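Local coordinates for ABC transporter binding protein AcbH (Actinoplanes, PDB 3OO8) that binds beta-D-galactopyranose with an exclusive preference, serving as the extracellular solute receptor of an ABC transporter, at residues F32-S37 against A43-L48; V135-Y140 against A329-T334; A160-F165 against F226-E231; A167-M172 against A233-K238. The protein carries 2 engineered substitutions. All coordinates share one frame; numbering follows the deposited sequence.

Interaction 1: F32-S37 against A43-L48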
# COMPACT_ATOMS: atom_id res chain seq x y z
N PHE A 32 -3.98 5.77 24.14
CA PHE A 32 -3.81 5.33 22.76
C PHE A 32 -3.40 6.52 21.92
O PHE A 32 -4.14 7.49 21.79
CB PHE A 32 -5.14 4.77 22.20
CG PHE A 32 -4.95 3.64 21.24
CD1 PHE A 32 -5.64 2.46 21.41
CD2 PHE A 32 -4.10 3.78 20.14
CE1 PHE A 32 -5.47 1.40 20.53
CE2 PHE A 32 -3.93 2.72 19.24
CZ PHE A 32 -4.61 1.51 19.46
N GLY A 33 -2.20 6.45 21.35
CA GLY A 33 -1.72 7.51 20.47
C GLY A 33 -2.30 7.28 19.10
O GLY A 33 -2.06 6.23 18.50
N SER A 34 -3.08 8.25 18.61
CA SER A 34 -3.76 8.10 17.35
C SER A 34 -3.50 9.20 16.33
O SER A 34 -3.66 10.38 16.63
CB SER A 34 -5.27 7.98 17.59
OG SER A 34 -6.00 8.00 16.37
N ASN A 35 -3.13 8.80 15.12
CA ASN A 35 -2.96 9.70 13.99
C ASN A 35 -4.24 9.82 13.17
O ASN A 35 -4.23 10.40 12.07
CB ASN A 35 -1.75 9.25 13.15
CG ASN A 35 -1.98 7.88 12.48
OD1 ASN A 35 -3.10 7.39 12.49
ND2 ASN A 35 -0.95 7.31 11.85
N TYR A 36 -5.36 9.31 13.66
CA TYR A 36 -6.62 9.46 12.93
C TYR A 36 -7.22 10.83 13.27
O TYR A 36 -8.07 10.96 14.14
CB TYR A 36 -7.63 8.35 13.25
CG TYR A 36 -7.23 6.97 12.76
CD1 TYR A 36 -7.01 6.73 11.42
CD2 TYR A 36 -7.12 5.90 13.66
CE1 TYR A 36 -6.66 5.48 10.97
CE2 TYR A 36 -6.77 4.62 13.22
CZ TYR A 36 -6.54 4.43 11.87
OH TYR A 36 -6.20 3.19 11.38
N SER A 37 -6.76 11.86 12.57
CA SER A 37 -7.20 13.21 12.88
C SER A 37 -8.32 13.68 11.94
O SER A 37 -9.09 14.57 12.30
CB SER A 37 -6.00 14.19 12.88
OG SER A 37 -5.38 14.25 11.61
N ALA A 43 -13.82 9.51 14.09
CA ALA A 43 -15.08 9.08 14.65
C ALA A 43 -15.12 7.55 14.67
O ALA A 43 -15.56 6.95 15.63
CB ALA A 43 -16.24 9.64 13.77
N ALA A 44 -14.64 6.93 13.59
CA ALA A 44 -14.67 5.45 13.51
C ALA A 44 -13.77 4.87 14.61
O ALA A 44 -14.13 3.87 15.26
CB ALA A 44 -14.24 4.95 12.13
N PHE A 45 -12.58 5.46 14.78
CA PHE A 45 -11.66 4.94 15.79
C PHE A 45 -12.23 5.12 17.18
O PHE A 45 -12.04 4.26 18.06
CB PHE A 45 -10.29 5.62 15.71
CG PHE A 45 -9.26 4.97 16.60
CD1 PHE A 45 -8.79 3.71 16.28
CD2 PHE A 45 -8.72 5.64 17.68
CE1 PHE A 45 -7.88 3.05 17.11
CE2 PHE A 45 -7.79 4.98 18.51
CZ PHE A 45 -7.37 3.70 18.20
N ALA A 46 -12.88 6.25 17.42
CA ALA A 46 -13.48 6.49 18.75
C ALA A 46 -14.54 5.44 19.06
O ALA A 46 -14.57 4.86 20.16
CB ALA A 46 -14.08 7.88 18.83
N SER A 47 -15.38 5.16 18.08
CA SER A 47 -16.40 4.13 18.23
C SER A 47 -15.77 2.77 18.45
O SER A 47 -16.24 2.00 19.28
CB SER A 47 -17.27 4.07 16.97
OG SER A 47 -18.30 3.13 17.13
N LEU A 48 -14.72 2.46 17.69
CA LEU A 48 -14.05 1.17 17.83
C LEU A 48 -13.51 0.98 19.23
O LEU A 48 -13.58 -0.11 19.76
CB LEU A 48 -12.88 1.02 16.85
CG LEU A 48 -12.13 -0.30 16.85
CD1 LEU A 48 -13.05 -1.41 16.38
CD2 LEU A 48 -10.81 -0.26 16.01
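Phe45 meets Phe32 edge to face: its CZ stands 3.5 Å above the Phe32 plane, over the ring centre, and the two planes are turned by 83°. Tyr36 lies obliquely to Phe45, with the planes at 44° and CD2 of Tyr36 3.8 Å from CG of Phe45, while OD1 of Asn35 sits over the middle of one Tyr36 face. The three rings form an aromatic cluster inside a beta-alpha-beta unit, where strand 30-34 and the turn after it are covered by helix 39-56 before the chain returns as strand 60-64. Phenylalanine suits the helix position because it is long enough to span from the helix to the strand and has no polar group to satisfy there. A chi1 of -172°, with CG anti to the backbone N, carries the Phe45 ring from the helix into the cluster. Were Phe45 cut back to an alanine, the Phe32 face would probably lose its T-shaped partner and a gap would open between helix and strand. Tyr36 is buried too, but its hydroxyl is hydrogen-bonded to Tyr138 OH, and its side chain lies about 6 Å from that of His67, a galactose-binding residue. OG of Ser34 touches CD2 of Phe45 at 3.8 Å and, in an ST turn that holds the backbone carrying Tyr36, accepts a hydrogen bond from Tyr36 N at 3.1 Å.

Interaction 2: V135-Y140 against A329-T334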
# COMPACT_ATOMS: atom_id res chain seq x y z
N VAL A 135 -0.18 -5.23 14.90
CA VAL A 135 -1.46 -5.89 14.59
C VAL A 135 -2.09 -5.10 13.44
O VAL A 135 -2.37 -3.92 13.63
CB VAL A 135 -2.48 -5.86 15.72
CG1 VAL A 135 -3.79 -6.48 15.20
CG2 VAL A 135 -1.97 -6.67 16.90
N PRO A 136 -2.26 -5.74 12.29
CA PRO A 136 -2.80 -4.94 11.16
C PRO A 136 -4.31 -4.85 11.22
O PRO A 136 -4.96 -5.69 11.87
CB PRO A 136 -2.38 -5.78 9.94
CG PRO A 136 -2.39 -7.16 10.40
CD PRO A 136 -1.96 -7.12 11.85
N LEU A 137 -4.87 -3.86 10.52
CA LEU A 137 -6.33 -3.65 10.53
C LEU A 137 -6.92 -3.70 9.13
O LEU A 137 -7.89 -4.43 8.91
CB LEU A 137 -6.70 -2.31 11.21
CG LEU A 137 -8.19 -2.22 11.56
CD1 LEU A 137 -8.60 -3.24 12.62
CD2 LEU A 137 -8.49 -0.78 12.02
N TYR A 138 -6.35 -2.96 8.17
CA TYR A 138 -6.92 -2.89 6.82
C TYR A 138 -5.83 -2.49 5.82
O TYR A 138 -4.78 -1.97 6.19
CB TYR A 138 -8.08 -1.86 6.71
CG TYR A 138 -7.65 -0.49 7.19
CD1 TYR A 138 -6.89 0.35 6.35
CD2 TYR A 138 -7.91 -0.07 8.50
CE1 TYR A 138 -6.39 1.59 6.82
CE2 TYR A 138 -7.40 1.14 8.98
CZ TYR A 138 -6.66 1.96 8.14
OH TYR A 138 -6.18 3.14 8.64
N ASN A 139 -6.12 -2.74 4.55
CA ASN A 139 -5.28 -2.29 3.43
C ASN A 139 -6.14 -1.97 2.21
O ASN A 139 -7.37 -2.08 2.27
CB ASN A 139 -4.08 -3.22 3.17
CG ASN A 139 -4.47 -4.68 2.95
OD1 ASN A 139 -5.60 -5.00 2.57
ND2 ASN A 139 -3.50 -5.57 3.18
N TYR A 140 -5.51 -1.61 1.09
CA TYR A 140 -6.25 -1.38 -0.18
C TYR A 140 -5.25 -1.66 -1.30
O TYR A 140 -4.05 -1.54 -1.10
CB TYR A 140 -6.78 0.05 -0.27
CG TYR A 140 -5.68 1.07 -0.37
CD1 TYR A 140 -5.19 1.44 -1.62
CD2 TYR A 140 -5.13 1.64 0.77
CE1 TYR A 140 -4.15 2.36 -1.71
CE2 TYR A 140 -4.11 2.55 0.68
CZ TYR A 140 -3.63 2.90 -0.56
OH TYR A 140 -2.59 3.82 -0.71
N ALA A 329 -14.57 -5.02 10.80
CA ALA A 329 -15.85 -4.64 10.20
C ALA A 329 -16.42 -3.37 10.84
O ALA A 329 -16.92 -2.51 10.12
CB ALA A 329 -16.86 -5.76 10.30
N ALA A 330 -16.28 -3.26 12.16
CA ALA A 330 -16.77 -2.08 12.89
C ALA A 330 -16.06 -0.80 12.42
O ALA A 330 -16.70 0.17 12.01
CB ALA A 330 -16.61 -2.27 14.36
N PHE A 331 -14.74 -0.82 12.42
CA PHE A 331 -13.98 0.37 11.99
C PHE A 331 -14.29 0.77 10.55
O PHE A 331 -14.31 1.96 10.18
CB PHE A 331 -12.47 0.11 12.13
CG PHE A 331 -11.64 1.28 11.74
CD1 PHE A 331 -11.45 2.31 12.64
CD2 PHE A 331 -11.08 1.38 10.45
CE1 PHE A 331 -10.70 3.42 12.28
CE2 PHE A 331 -10.34 2.48 10.12
CZ PHE A 331 -10.14 3.51 11.02
N LEU A 332 -14.49 -0.24 9.70
CA LEU A 332 -14.65 0.02 8.28
C LEU A 332 -16.07 0.36 7.80
O LEU A 332 -16.27 0.64 6.62
CB LEU A 332 -14.09 -1.16 7.45
CG LEU A 332 -12.57 -1.36 7.63
CD1 LEU A 332 -12.22 -2.69 6.96
CD2 LEU A 332 -11.82 -0.22 6.95
N LYS A 333 -17.04 0.41 8.71
CA LYS A 333 -18.43 0.70 8.30
C LYS A 333 -18.56 1.91 7.38
O LYS A 333 -19.30 1.87 6.38
CB LYS A 333 -19.32 0.90 9.54
CG LYS A 333 -19.60 -0.36 10.32
CD LYS A 333 -20.68 -0.07 11.40
CE LYS A 333 -20.20 1.00 12.40
NZ LYS A 333 -19.19 0.57 13.43
N THR A 334 -17.85 2.98 7.71
CA THR A 334 -17.93 4.21 6.93
C THR A 334 -16.74 4.43 5.99
O THR A 334 -16.62 5.50 5.42
CB THR A 334 -18.02 5.46 7.85
OG1 THR A 334 -16.86 5.55 8.70
CG2 THR A 334 -19.26 5.42 8.72
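Leu137 lays its CD2 methyl over a face of Phe331, 4.0 Å from the ring centroid and shifted toward the CG-CD2 side of the ring, a CH-pi contact. Tyr138, the next residue along strand 134-147, meets the same ring differently. Its plane is nearly parallel to that of Phe331, at 2°, but the rings are slid so far apart that they barely overlap; the approach is made by CE2 of Tyr138 and CE2 of Phe331, 3.4 Å from each other. Tyr138 holds CG between its backbone N and carbonyl carbon (chi1 55°), the crowded position, which turns the ring toward helix 325-332. Leu332 adds its CD2 methyl, 4.1 Å from CB of Tyr138, so the base of the tyrosine is covered. The contact thus packs the end of this helix against a strand of the large mixed sheet. Phe331 also touches Phe45 and Ala44 of helix 39-56, which places it between two elements of the fold; a serine in its place would probably leave the Leu137 methyl and CE2 of Tyr138 facing a gap. Beyond the apolar patch, Tyr138 OH is hydrogen-bonded to Asp301 OD2, and the side chain comes within about 3 Å of a bound glycerol, probably from the crystallisation liquor, and about 7 and 8 Å from those of the galactose-binding Arg373 and His67. Tyrosine therefore suits this border: its ring flank is packed by hydrocarbon without a single hydrogen bond across the contact, so van der Waals packing and a CH-pi contact join the segments, while the hydroxyl is kept for polar partners.

Interaction 3: A160-F165 against F226-E231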
# COMPACT_ATOMS: atom_id res chain seq x y z
N ALA A 160 -4.15 -11.75 -18.60
CA ALA A 160 -3.42 -12.41 -17.52
C ALA A 160 -1.91 -12.24 -17.64
O ALA A 160 -1.18 -12.36 -16.63
CB ALA A 160 -3.76 -13.88 -17.46
N SER A 161 -1.43 -12.05 -18.87
CA SER A 161 -0.01 -11.98 -19.16
C SER A 161 0.40 -10.64 -19.75
O SER A 161 -0.42 -9.93 -20.33
CB SER A 161 0.35 -13.05 -20.20
OG SER A 161 -0.34 -12.74 -21.41
N TRP A 162 1.70 -10.34 -19.67
CA TRP A 162 2.24 -9.15 -20.29
C TRP A 162 1.97 -9.17 -21.79
O TRP A 162 1.61 -8.15 -22.36
CB TRP A 162 3.74 -9.09 -20.06
CG TRP A 162 4.44 -7.92 -20.66
CD1 TRP A 162 5.17 -7.90 -21.82
CD2 TRP A 162 4.52 -6.59 -20.13
NE1 TRP A 162 5.70 -6.66 -22.03
CE2 TRP A 162 5.31 -5.83 -21.01
CE3 TRP A 162 3.99 -5.98 -18.99
CZ2 TRP A 162 5.60 -4.48 -20.79
CZ3 TRP A 162 4.28 -4.63 -18.75
CH2 TRP A 162 5.07 -3.89 -19.67
N GLU A 163 2.08 -10.34 -22.42
CA GLU A 163 1.87 -10.36 -23.88
C GLU A 163 0.44 -9.97 -24.21
O GLU A 163 0.22 -9.21 -25.16
CB GLU A 163 2.26 -11.71 -24.53
CG GLU A 163 1.35 -12.90 -24.19
CD GLU A 163 0.08 -12.99 -25.06
OE1 GLU A 163 -0.80 -13.85 -24.77
OE2 GLU A 163 -0.05 -12.21 -26.03
N ALA A 164 -0.53 -10.44 -23.42
CA ALA A 164 -1.94 -10.12 -23.71
C ALA A 164 -2.19 -8.65 -23.40
O ALA A 164 -2.94 -7.95 -24.10
CB ALA A 164 -2.86 -11.02 -22.92
N PHE A 165 -1.49 -8.16 -22.38
CA PHE A 165 -1.59 -6.76 -21.93
C PHE A 165 -1.13 -5.79 -23.02
O PHE A 165 -1.80 -4.79 -23.32
CB PHE A 165 -0.76 -6.63 -20.65
CG PHE A 165 -0.87 -5.29 -19.96
CD1 PHE A 165 -2.11 -4.80 -19.54
CD2 PHE A 165 0.27 -4.56 -19.66
CE1 PHE A 165 -2.21 -3.61 -18.87
CE2 PHE A 165 0.18 -3.33 -18.99
CZ PHE A 165 -1.07 -2.86 -18.59
N PHE A 226 13.52 -0.80 -15.76
CA PHE A 226 13.39 0.38 -16.61
C PHE A 226 13.30 0.03 -18.10
O PHE A 226 12.60 0.72 -18.88
CB PHE A 226 14.49 1.41 -16.28
CG PHE A 226 14.22 2.22 -15.01
CD1 PHE A 226 13.23 3.19 -14.96
CD2 PHE A 226 15.00 2.01 -13.87
CE1 PHE A 226 12.99 3.93 -13.80
CE2 PHE A 226 14.79 2.76 -12.71
CZ PHE A 226 13.79 3.70 -12.67
N ASP A 227 13.99 -1.03 -18.49
CA ASP A 227 13.90 -1.56 -19.86
C ASP A 227 12.48 -2.00 -20.16
O ASP A 227 11.94 -1.68 -21.22
CB ASP A 227 14.92 -2.67 -20.13
CG ASP A 227 16.34 -2.13 -20.28
OD1 ASP A 227 16.52 -0.93 -20.56
OD2 ASP A 227 17.30 -2.91 -20.12
N GLN A 228 11.83 -2.65 -19.19
CA GLN A 228 10.43 -3.04 -19.39
C GLN A 228 9.55 -1.80 -19.47
O GLN A 228 8.59 -1.73 -20.25
CB GLN A 228 9.94 -3.95 -18.24
CG GLN A 228 8.73 -4.82 -18.62
CD GLN A 228 9.08 -6.23 -19.12
OE1 GLN A 228 10.23 -6.70 -19.02
NE2 GLN A 228 8.06 -6.94 -19.61
N TRP A 229 9.88 -0.80 -18.68
CA TRP A 229 9.08 0.42 -18.64
C TRP A 229 9.20 1.17 -19.97
O TRP A 229 8.26 1.86 -20.39
CB TRP A 229 9.52 1.31 -17.48
CG TRP A 229 8.51 2.32 -17.01
CD1 TRP A 229 7.50 2.93 -17.76
CD2 TRP A 229 8.47 2.95 -15.73
NE1 TRP A 229 6.82 3.84 -16.98
CE2 TRP A 229 7.39 3.87 -15.73
CE3 TRP A 229 9.23 2.78 -14.56
CZ2 TRP A 229 7.07 4.64 -14.61
CZ3 TRP A 229 8.91 3.56 -13.43
CH2 TRP A 229 7.82 4.45 -13.46
N ARG A 230 10.36 1.04 -20.63
CA ARG A 230 10.52 1.69 -21.95
C ARG A 230 9.44 1.18 -22.88
O ARG A 230 8.89 1.96 -23.68
CB ARG A 230 11.93 1.47 -22.54
CG ARG A 230 12.96 2.36 -21.86
CD ARG A 230 14.40 2.08 -22.27
NE ARG A 230 14.61 2.02 -23.71
CZ ARG A 230 15.18 0.99 -24.34
NH1 ARG A 230 15.60 -0.07 -23.65
NH2 ARG A 230 15.34 1.03 -25.65
N GLU A 231 9.14 -0.10 -22.80
CA GLU A 231 8.07 -0.67 -23.62
C GLU A 231 6.70 -0.14 -23.18
O GLU A 231 5.91 0.37 -23.99
CB GLU A 231 8.05 -2.19 -23.61
CG GLU A 231 6.84 -2.69 -24.37
CD GLU A 231 6.80 -4.18 -24.61
OE1 GLU A 231 7.40 -4.94 -23.82
OE2 GLU A 231 6.14 -4.57 -25.59
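The tight side of this contact is one face of the Trp162 indole, onto which Gln228 presses its amide: NE2 stands 3.3 Å above the ring plane, displaced toward the rim and closest to CE2. The amide is not laid flat on the indole, since the two planes are 67° apart. Nearer its own backbone the same glutamine places CG over the six-membered ring, 4.2 Å from the centroid, as a CH-pi contact. A bend at chi2 (94°) lets the chain follow the indole, with CG over the six-membered ring and NE2 over the five-membered one. NE2 is also 3.4 Å from Trp162 NE1, but both are donors and no hydrogen bond joins them; the indole N-H is used at the edge of the ring instead. There NE1 donates to Glu231 OE1 at 3.0 Å with an N-H...O angle of 150°, the acceptor lying in the indole plane, whereas the nitrogen meets the carboxylate from well above its plane. The fold element behind this is a pair of helices, 162-174 and 220-232, joined near the start of the first and toward the end of the second. Ser161 is the N-cap of helix 162-174, its OG accepting from Ala164 N at 3.1 Å, so the tryptophan occupies the first turn of a capped helix. Ile287, on a neighbouring loop, touches both Trp162 and Gln228. Glu231, by contrast, lies on the looser, more solvent-facing side: extended beyond CG, it runs alongside the indole in the opposite direction and contributes little besides OE1, a fitting role for a long acidic residue that is partly exposed.

Interaction 4: A167-M172 against A233-K238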
# COMPACT_ATOMS: atom_id res chain seq x y z
N ALA A 167 -0.82 -6.57 -26.15
CA ALA A 167 -1.70 -6.75 -27.33
C ALA A 167 -2.98 -5.93 -27.16
O ALA A 167 -3.50 -5.32 -28.13
CB ALA A 167 -2.01 -8.25 -27.54
N LEU A 168 -3.50 -5.90 -25.93
CA LEU A 168 -4.69 -5.11 -25.61
C LEU A 168 -4.43 -3.61 -25.74
O LEU A 168 -5.23 -2.86 -26.32
CB LEU A 168 -5.17 -5.45 -24.20
CG LEU A 168 -6.34 -4.66 -23.63
CD1 LEU A 168 -7.61 -4.83 -24.48
CD2 LEU A 168 -6.57 -5.06 -22.20
N ALA A 169 -3.30 -3.17 -25.20
CA ALA A 169 -2.88 -1.78 -25.30
C ALA A 169 -2.79 -1.38 -26.77
O ALA A 169 -3.24 -0.30 -27.15
CB ALA A 169 -1.52 -1.58 -24.62
N ARG A 170 -2.22 -2.27 -27.58
CA ARG A 170 -2.09 -2.01 -29.00
C ARG A 170 -3.45 -1.93 -29.68
O ARG A 170 -3.67 -1.03 -30.51
CB ARG A 170 -1.15 -3.01 -29.68
CG ARG A 170 0.31 -2.77 -29.29
CD ARG A 170 1.29 -3.71 -30.01
NE ARG A 170 1.48 -3.38 -31.42
CZ ARG A 170 2.26 -2.41 -31.89
NH1 ARG A 170 2.94 -1.60 -31.06
NH2 ARG A 170 2.37 -2.22 -33.20
N LYS A 171 -4.36 -2.81 -29.29
CA LYS A 171 -5.73 -2.81 -29.84
C LYS A 171 -6.43 -1.50 -29.47
O LYS A 171 -7.13 -0.87 -30.31
CB LYS A 171 -6.50 -4.01 -29.29
CG LYS A 171 -7.92 -4.17 -29.82
CD LYS A 171 -8.53 -5.49 -29.33
CE LYS A 171 -10.04 -5.57 -29.55
NZ LYS A 171 -10.38 -5.72 -30.99
N MET A 172 -6.25 -1.07 -28.23
CA MET A 172 -6.82 0.19 -27.77
C MET A 172 -6.32 1.38 -28.57
O MET A 172 -7.09 2.28 -28.90
CB MET A 172 -6.52 0.43 -26.29
CG MET A 172 -7.49 -0.31 -25.39
SD MET A 172 -6.93 -0.29 -23.68
CE MET A 172 -8.16 -1.33 -22.86
N ALA A 233 5.85 2.51 -21.60
CA ALA A 233 5.67 3.94 -21.79
C ALA A 233 5.11 4.28 -23.16
O ALA A 233 4.50 5.35 -23.31
CB ALA A 233 7.00 4.68 -21.55
N ALA A 234 5.29 3.38 -24.12
CA ALA A 234 4.68 3.58 -25.46
C ALA A 234 3.16 3.68 -25.36
O ALA A 234 2.50 4.23 -26.26
CB ALA A 234 5.06 2.44 -26.39
N TYR A 235 2.59 3.08 -24.31
CA TYR A 235 1.14 3.00 -24.15
C TYR A 235 0.60 3.85 -23.01
O TYR A 235 -0.59 3.80 -22.72
CB TYR A 235 0.68 1.54 -24.01
CG TYR A 235 1.32 0.74 -25.11
CD1 TYR A 235 0.92 0.91 -26.42
CD2 TYR A 235 2.38 -0.11 -24.85
CE1 TYR A 235 1.54 0.23 -27.45
CE2 TYR A 235 3.00 -0.81 -25.86
CZ TYR A 235 2.57 -0.65 -27.17
OH TYR A 235 3.18 -1.33 -28.21
N GLN A 236 1.48 4.63 -22.40
CA GLN A 236 1.09 5.53 -21.34
C GLN A 236 0.79 6.94 -21.84
O GLN A 236 1.50 7.48 -22.69
CB GLN A 236 2.16 5.62 -20.24
CG GLN A 236 2.36 4.29 -19.50
CD GLN A 236 3.37 4.38 -18.38
OE1 GLN A 236 4.49 4.87 -18.58
NE2 GLN A 236 2.98 3.92 -17.18
N GLN A 237 -0.24 7.53 -21.26
CA GLN A 237 -0.68 8.87 -21.66
C GLN A 237 0.46 9.89 -21.73
O GLN A 237 1.30 9.97 -20.83
CB GLN A 237 -1.69 9.35 -20.65
CG GLN A 237 -2.52 10.52 -21.14
CD GLN A 237 -3.60 10.89 -20.15
OE1 GLN A 237 -3.61 10.41 -19.02
NE2 GLN A 237 -4.53 11.74 -20.58
N LYS A 238 0.51 10.69 -22.80
CA LYS A 238 1.54 11.72 -22.92
C LYS A 238 1.31 12.90 -21.98
O LYS A 238 0.22 13.08 -21.45
CB LYS A 238 1.64 12.20 -24.38
CG LYS A 238 2.22 11.11 -25.30
CD LYS A 238 2.36 11.55 -26.78
CE LYS A 238 3.33 12.72 -26.94
NZ LYS A 238 3.31 13.25 -28.33
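Helix 162-174 is met here by the loop that follows helix 220-232, and Tyr235 is the loop residue that makes the contact. Its ring lies against Ala169, whose CB sits over one face, 4.1 Å from the centroid and nearest to CG at 3.7 Å, a CH-pi contact. The opposite face is covered from within the loop by CB of Ala234, 3.8 Å above the plane and over the ring centre, so two alanine methyls hold the phenol between them. Alanine suits the helix position because a larger side chain would probably hold the tyrosine farther from the helix backbone; the CA atoms of Ala169 and Tyr235 are 6.4 Å apart. The loop is also tied to strand 178-181, the strand that follows helix 162-174 in the chain: the backbones of Tyr235 and Gln237 are hydrogen-bonded to Leu180. Pro179 of this strand touches both Ala169 and Tyr235, and the tyrosine is thereby buried where helix, strand and loop converge. Its outer end is served by Arg170. NH1 of Arg170 donates to Tyr235 OH at 2.9 Å, with an N-H...O angle of 157°, and the oxygen lies in the guanidinium plane, at its edge. The two planes stand almost perpendicular, at 88°. The arginine chain bends at chi3 (73°), which turns its NH1 edge toward the hydroxyl, while its CG passes 3.7 Å from CE1 of Tyr235. Being exposed, Arg170 can keep its charge in solvent while using one N-H on the phenol, and that nearby positive charge would probably make the hydroxyl somewhat more acidic.

Interactions 1 and 2 are buried packing near the sugar-binding residues. They reach the same mixed sheet and share a seam, for Phe331 of interaction 2 packs against Phe45 and Tyr36 of interaction 1. Both rely on rings and methyls, without hydrogen bonds across the segments. Interactions 3 and 4 lie on the opposite side of the chain's centre, at least about 16 Å from the first two by nearest atoms and away from the annotated sites. They share helix 162-174 and are linked by the hydrogen bond of Trp229 NE1 to Gln236 OE1. Each adds one side-chain hydrogen bond to an aromatic contact, but interaction 3 is at the surface, whereas interaction 4 buries its ring and exposes its arginine.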